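Local coordinates for protein sulfate adenylyltransferase (Allochromatium vinosum, PDB 4DNX) that catalyses the transfer of the adenylyl group of ATP to sulfate, giving adenosine 5'-phosphosulfate and diphosphate in dissimilatory sulfur metabolism, at residues Glu27-Ala41 / Arg98-Leu112. Residues are numbered along the deposited sequence; the frame is centred on the assembly and turned at random.
Sequences EAESLPSVIVSSQAA and RIALRDPNVEGNPVL
Arg-102 reaches from its strand across Ser-33 to Glu-29. Its CB packs on Ile-35 CG1 at 3.9 Å; CG, anti to the carbonyl carbon (chi1 -74°), and CD run past Ser-33 CB in an extended chain, and NE gives a weak hydrogen bond to Ser-33 OG (3.2 Å). Beyond CZ the tip divides: NH2 forms a salt bridge with Glu-29 OE1 at 3.3 Å, approaching from above a carboxylate turned 64° to the guanidinium, while NH1 donates to Asn-109 O. One water joins NH2 to Ala-28 O and Leu-31 O, another joins NH1 to Glu-29 OE1, and Val-111 CG2 lies over one guanidinium face. Four backbone hydrogen bonds, from Ala-100 N to Pro-32 O through Val-36 N to Arg-102 O, pair 33-35 with 98-102 as parallel strands in the mixed sheet of the PUA-like domain; 98-102 also pairs antiparallel with 111-116. On the face away from Ser-33, Val-34 CG2 and Leu-101 CD2 touch side by side at 3.8 Å. Where the pairing starts, Arg-98 grips Glu-27 side-on, NE to OE2 (2.8 Å) and NH2 to OE1 (3.1 Å), both on the syn side but some 30° out of the carboxylate plane; its NH1 bridges to Asp-116. A leucine in its place would probably leave the Glu-27 and Asp-116 carboxylates without their shared cation. Asn-105 ND2 donates in its amide plane to Ser-38 OG (2.9 Å), also hydrogen-bonded to Asp-268.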
loop_
_atom_site.group_PDB
_atom_site.type_symbol
_atom_site.label_atom_id
_atom_site.label_comp_id
_atom_site.label_asym_id
_atom_site.label_seq_id
_atom_site.Cartn_x
_atom_site.Cartn_y
_atom_site.Cartn_z
ATOM N N GLU A 27 0.044 24.278 -7.062
ATOM C CA GLU A 27 1.087 25.070 -7.732
ATOM C C GLU A 27 1.440 24.492 -9.092
ATOM O O GLU A 27 1.650 25.245 -10.051
ATOM C CB GLU A 27 2.367 25.093 -6.888
ATOM C CG GLU A 27 3.417 26.082 -7.384
ATOM C CD GLU A 27 4.771 25.983 -6.674
ATOM O OE1 GLU A 27 4.913 25.181 -5.716
ATOM O OE2 GLU A 27 5.718 26.715 -7.093
ATOM N N ALA A 28 1.547 23.168 -9.143
ATOM C CA ALA A 28 2.006 22.502 -10.356
ATOM C C ALA A 28 1.069 22.730 -11.543
ATOM O O ALA A 28 1.523 22.682 -12.702
ATOM C CB ALA A 28 2.233 20.987 -10.100
ATOM N N GLU A 29 -0.215 23.014 -11.284
ATOM C CA GLU A 29 -1.178 23.199 -12.390
ATOM C C GLU A 29 -0.946 24.513 -13.181
ATOM O O GLU A 29 -1.468 24.682 -14.298
ATOM C CB GLU A 29 -2.636 23.042 -11.911
ATOM C CG GLU A 29 -3.012 21.594 -11.446
ATOM C CD GLU A 29 -2.657 20.443 -12.456
ATOM O OE1 GLU A 29 -2.731 20.652 -13.696
ATOM O OE2 GLU A 29 -2.340 19.313 -12.003
ATOM N N SER A 30 -0.169 25.440 -12.608
ATOM C CA SER A 30 0.191 26.659 -13.297
ATOM C C SER A 30 1.662 26.751 -13.718
ATOM O O SER A 30 2.085 27.758 -14.284
ATOM C CB SER A 30 -0.161 27.870 -12.432
ATOM O OG SER A 30 -1.567 27.935 -12.260
ATOM N N LEU A 31 2.461 25.744 -13.397
ATOM C CA LEU A 31 3.874 25.753 -13.752
ATOM C C LEU A 31 4.069 25.395 -15.251
ATOM O O LEU A 31 3.257 24.629 -15.805
ATOM C CB LEU A 31 4.630 24.691 -12.911
ATOM C CG LEU A 31 4.909 25.035 -11.438
ATOM C CD1 LEU A 31 5.612 23.866 -10.734
ATOM C CD2 LEU A 31 5.728 26.321 -11.329
ATOM N N PRO A 32 5.131 25.916 -15.894
ATOM C CA PRO A 32 5.564 25.326 -17.194
ATOM C C PRO A 32 5.819 23.838 -16.983
ATOM O O PRO A 32 6.321 23.424 -15.928
ATOM C CB PRO A 32 6.912 26.000 -17.472
ATOM C CG PRO A 32 6.974 27.211 -16.494
ATOM C CD PRO A 32 6.191 26.754 -15.301
ATOM N N SER A 33 5.523 23.028 -17.985
ATOM C CA SER A 33 5.596 21.584 -17.761
ATOM C C SER A 33 6.170 20.848 -18.972
ATOM O O SER A 33 6.156 21.388 -20.086
ATOM C CB SER A 33 4.200 21.045 -17.383
ATOM O OG SER A 33 3.259 21.110 -18.463
ATOM N N VAL A 34 6.688 19.648 -18.735
ATOM C CA VAL A 34 7.190 18.808 -19.840
ATOM C C VAL A 34 6.688 17.414 -19.547
ATOM O O VAL A 34 6.585 17.051 -18.388
ATOM C CB VAL A 34 8.737 18.768 -19.941
ATOM C CG1 VAL A 34 9.303 20.129 -20.480
ATOM C CG2 VAL A 34 9.383 18.378 -18.613
ATOM N N ILE A 35 6.383 16.645 -20.598
ATOM C CA ILE A 35 6.080 15.189 -20.414
ATOM C C ILE A 35 7.412 14.440 -20.527
ATOM O O ILE A 35 8.131 14.588 -21.530
ATOM C CB ILE A 35 5.045 14.692 -21.482
ATOM C CG1 ILE A 35 3.684 15.408 -21.295
ATOM C CG2 ILE A 35 4.986 13.140 -21.471
ATOM C CD1 ILE A 35 2.886 15.579 -22.621
ATOM N N VAL A 36 7.771 13.673 -19.497
ATOM C CA VAL A 36 9.100 13.054 -19.441
ATOM C C VAL A 36 9.050 11.655 -20.087
ATOM O O VAL A 36 7.962 11.166 -20.418
ATOM C CB VAL A 36 9.646 12.974 -17.968
ATOM C CG1 VAL A 36 9.788 14.387 -17.399
ATOM C CG2 VAL A 36 8.793 12.094 -17.027
ATOM N N SER A 37 10.203 11.023 -20.277
ATOM C CA SER A 37 10.168 9.628 -20.792
ATOM C C SER A 37 9.681 8.662 -19.719
ATOM O O SER A 37 9.733 8.939 -18.505
ATOM C CB SER A 37 11.554 9.184 -21.257
ATOM O OG SER A 37 12.459 9.085 -20.153
ATOM N N SER A 38 9.256 7.479 -20.145
ATOM C CA SER A 38 8.926 6.451 -19.141
ATOM C C SER A 38 10.140 6.128 -18.235
ATOM O O SER A 38 9.946 5.840 -17.010
ATOM C CB SER A 38 8.346 5.201 -19.848
ATOM O OG SER A 38 7.959 4.182 -18.958
ATOM N N GLN A 39 11.370 6.169 -18.790
ATOM C CA GLN A 39 12.578 5.931 -18.002
ATOM C C GLN A 39 12.729 6.992 -16.896
ATOM O O GLN A 39 12.914 6.635 -15.734
ATOM C CB GLN A 39 13.837 5.857 -18.903
ATOM C CG GLN A 39 15.141 5.891 -18.110
ATOM C CD GLN A 39 16.337 5.738 -19.039
ATOM O OE1 GLN A 39 17.159 6.672 -19.203
ATOM N NE2 GLN A 39 16.441 4.568 -19.665
ATOM N N ALA A 40 12.597 8.259 -17.256
ATOM C CA ALA A 40 12.668 9.305 -16.240
ATOM C C ALA A 40 11.523 9.168 -15.229
ATOM O O ALA A 40 11.687 9.496 -14.036
ATOM C CB ALA A 40 12.655 10.688 -16.886
ATOM N N ALA A 41 10.313 8.833 -15.702
ATOM C CA ALA A 41 9.181 8.689 -14.767
ATOM C C ALA A 41 9.448 7.582 -13.737
ATOM O O ALA A 41 9.104 7.708 -12.550
ATOM C CB ALA A 41 7.841 8.467 -15.540
ATOM N N ARG A 98 11.444 26.409 -11.944
ATOM C CA ARG A 98 10.574 25.457 -11.267
ATOM C C ARG A 98 9.536 25.009 -12.307
ATOM O O ARG A 98 8.904 25.868 -12.969
ATOM C CB ARG A 98 9.902 26.163 -10.103
ATOM C CG ARG A 98 9.097 25.310 -9.197
ATOM C CD ARG A 98 9.070 26.055 -7.861
ATOM N NE ARG A 98 8.180 25.407 -6.928
ATOM C CZ ARG A 98 8.535 24.394 -6.145
ATOM N NH1 ARG A 98 9.777 23.927 -6.176
ATOM N NH2 ARG A 98 7.646 23.855 -5.320
ATOM N N ILE A 99 9.413 23.683 -12.483
ATOM C CA ILE A 99 8.590 23.134 -13.562
ATOM C C ILE A 99 7.845 21.907 -13.053
ATOM O O ILE A 99 8.211 21.350 -12.003
ATOM C CB ILE A 99 9.448 22.760 -14.794
ATOM C CG1 ILE A 99 10.380 21.563 -14.465
ATOM C CG2 ILE A 99 10.226 23.997 -15.282
ATOM C CD1 ILE A 99 11.071 20.922 -15.707
ATOM N N ALA A 100 6.807 21.489 -13.771
ATOM C CA ALA A 100 6.064 20.252 -13.449
ATOM C C ALA A 100 6.512 19.179 -14.436
ATOM O O ALA A 100 6.633 19.435 -15.643
ATOM C CB ALA A 100 4.540 20.475 -13.560
ATOM N N LEU A 101 6.792 17.993 -13.915
ATOM C CA LEU A 101 7.110 16.809 -14.756
ATOM C C LEU A 101 5.838 15.962 -14.869
ATOM O O LEU A 101 5.275 15.553 -13.865
ATOM C CB LEU A 101 8.224 15.988 -14.104
ATOM C CG LEU A 101 9.539 16.699 -13.754
ATOM C CD1 LEU A 101 10.546 15.709 -13.210
ATOM C CD2 LEU A 101 10.103 17.506 -14.968
ATOM N N ARG A 102 5.381 15.709 -16.105
ATOM C CA ARG A 102 4.089 15.060 -16.347
ATOM C C ARG A 102 4.350 13.610 -16.779
ATOM O O ARG A 102 5.362 13.338 -17.397
ATOM C CB ARG A 102 3.305 15.827 -17.393
ATOM C CG ARG A 102 2.723 17.159 -16.791
ATOM C CD ARG A 102 1.915 17.948 -17.795
ATOM N NE ARG A 102 1.237 19.072 -17.126
ATOM C CZ ARG A 102 0.067 19.032 -16.462
ATOM N NH1 ARG A 102 -0.619 17.882 -16.267
ATOM N NH2 ARG A 102 -0.392 20.155 -15.913
ATOM N N ASP A 103 3.438 12.714 -16.407
ATOM C CA ASP A 103 3.595 11.264 -16.538
ATOM C C ASP A 103 3.222 10.815 -17.978
ATOM O O ASP A 103 2.094 11.010 -18.407
ATOM C CB ASP A 103 2.628 10.600 -15.536
ATOM C CG ASP A 103 2.985 9.177 -15.234
ATOM O OD1 ASP A 103 3.610 8.466 -16.085
ATOM O OD2 ASP A 103 2.660 8.742 -14.085
ATOM N N PRO A 104 4.156 10.155 -18.667
ATOM C CA PRO A 104 3.840 9.636 -20.011
ATOM C C PRO A 104 2.944 8.405 -20.008
ATOM O O PRO A 104 2.415 8.029 -21.083
ATOM C CB PRO A 104 5.226 9.280 -20.572
ATOM C CG PRO A 104 6.014 8.819 -19.377
ATOM C CD PRO A 104 5.559 9.888 -18.314
ATOM N N ASN A 105 2.745 7.799 -18.843
ATOM C CA ASN A 105 2.074 6.479 -18.769
ATOM C C ASN A 105 0.686 6.486 -18.109
ATOM O O ASN A 105 0.165 5.444 -17.688
ATOM C CB ASN A 105 2.966 5.488 -18.046
ATOM C CG ASN A 105 4.262 5.200 -18.799
ATOM O OD1 ASN A 105 4.290 5.057 -20.063
ATOM N ND2 ASN A 105 5.329 5.102 -18.043
ATOM N N VAL A 106 0.123 7.673 -17.973
ATOM C CA VAL A 106 -1.239 7.867 -17.463
ATOM C C VAL A 106 -1.989 8.795 -18.391
ATOM O O VAL A 106 -1.477 9.884 -18.739
ATOM C CB VAL A 106 -1.211 8.413 -15.981
ATOM C CG1 VAL A 106 -2.661 8.640 -15.483
ATOM C CG2 VAL A 106 -0.438 7.427 -15.072
ATOM N N GLU A 107 -3.198 8.375 -18.795
ATOM C CA GLU A 107 -4.021 9.132 -19.776
ATOM C C GLU A 107 -4.182 10.583 -19.313
ATOM O O GLU A 107 -4.495 10.840 -18.142
ATOM C CB GLU A 107 -5.389 8.454 -19.975
ATOM C CG GLU A 107 -6.251 8.981 -21.154
ATOM C CD GLU A 107 -7.373 7.997 -21.564
ATOM O OE1 GLU A 107 -7.301 6.780 -21.232
ATOM O OE2 GLU A 107 -8.344 8.444 -22.230
ATOM N N GLY A 108 -3.931 11.524 -20.222
ATOM C CA GLY A 108 -4.008 12.956 -19.907
ATOM C C GLY A 108 -2.737 13.584 -19.334
ATOM O O GLY A 108 -2.710 14.818 -19.136
ATOM N N ASN A 109 -1.715 12.755 -19.040
ATOM C CA ASN A 109 -0.380 13.173 -18.568
ATOM C C ASN A 109 -0.463 14.039 -17.307
ATOM O O ASN A 109 -0.018 15.186 -17.313
ATOM C CB ASN A 109 0.381 13.959 -19.670
ATOM C CG ASN A 109 0.404 13.204 -21.005
ATOM O OD1 ASN A 109 -0.095 13.709 -22.042
ATOM N ND2 ASN A 109 0.960 11.987 -20.971
ATOM N N PRO A 110 -0.973 13.475 -16.227
ATOM C CA PRO A 110 -1.012 14.240 -14.941
ATOM C C PRO A 110 0.377 14.547 -14.397
ATOM O O PRO A 110 1.394 13.925 -14.758
ATOM C CB PRO A 110 -1.673 13.243 -13.989
ATOM C CG PRO A 110 -1.272 11.882 -14.519
ATOM C CD PRO A 110 -1.458 12.094 -16.034
ATOM N N VAL A 111 0.444 15.539 -13.512
ATOM C CA VAL A 111 1.719 15.838 -12.874
ATOM C C VAL A 111 2.195 14.722 -11.970
ATOM O O VAL A 111 1.434 14.221 -11.102
ATOM C CB VAL A 111 1.577 17.134 -12.015
ATOM C CG1 VAL A 111 2.913 17.409 -11.301
ATOM C CG2 VAL A 111 1.207 18.326 -12.912
ATOM N N LEU A 112 3.456 14.328 -12.156
ATOM C CA LEU A 112 4.094 13.268 -11.340
ATOM C C LEU A 112 5.017 13.885 -10.262
ATOM O O LEU A 112 5.101 13.382 -9.130
ATOM C CB LEU A 112 4.904 12.327 -12.255
ATOM C CG LEU A 112 5.799 11.252 -11.648
ATOM C CD1 LEU A 112 4.988 10.288 -10.797
ATOM C CD2 LEU A 112 6.564 10.489 -12.731
HETATM O O HOH W 1 1.388 22.384 -15.290
HETATM O O HOH W 2 -2.110 16.649 -12.742
HETATM O O HOH W 3 -3.117 17.947 -15.002
#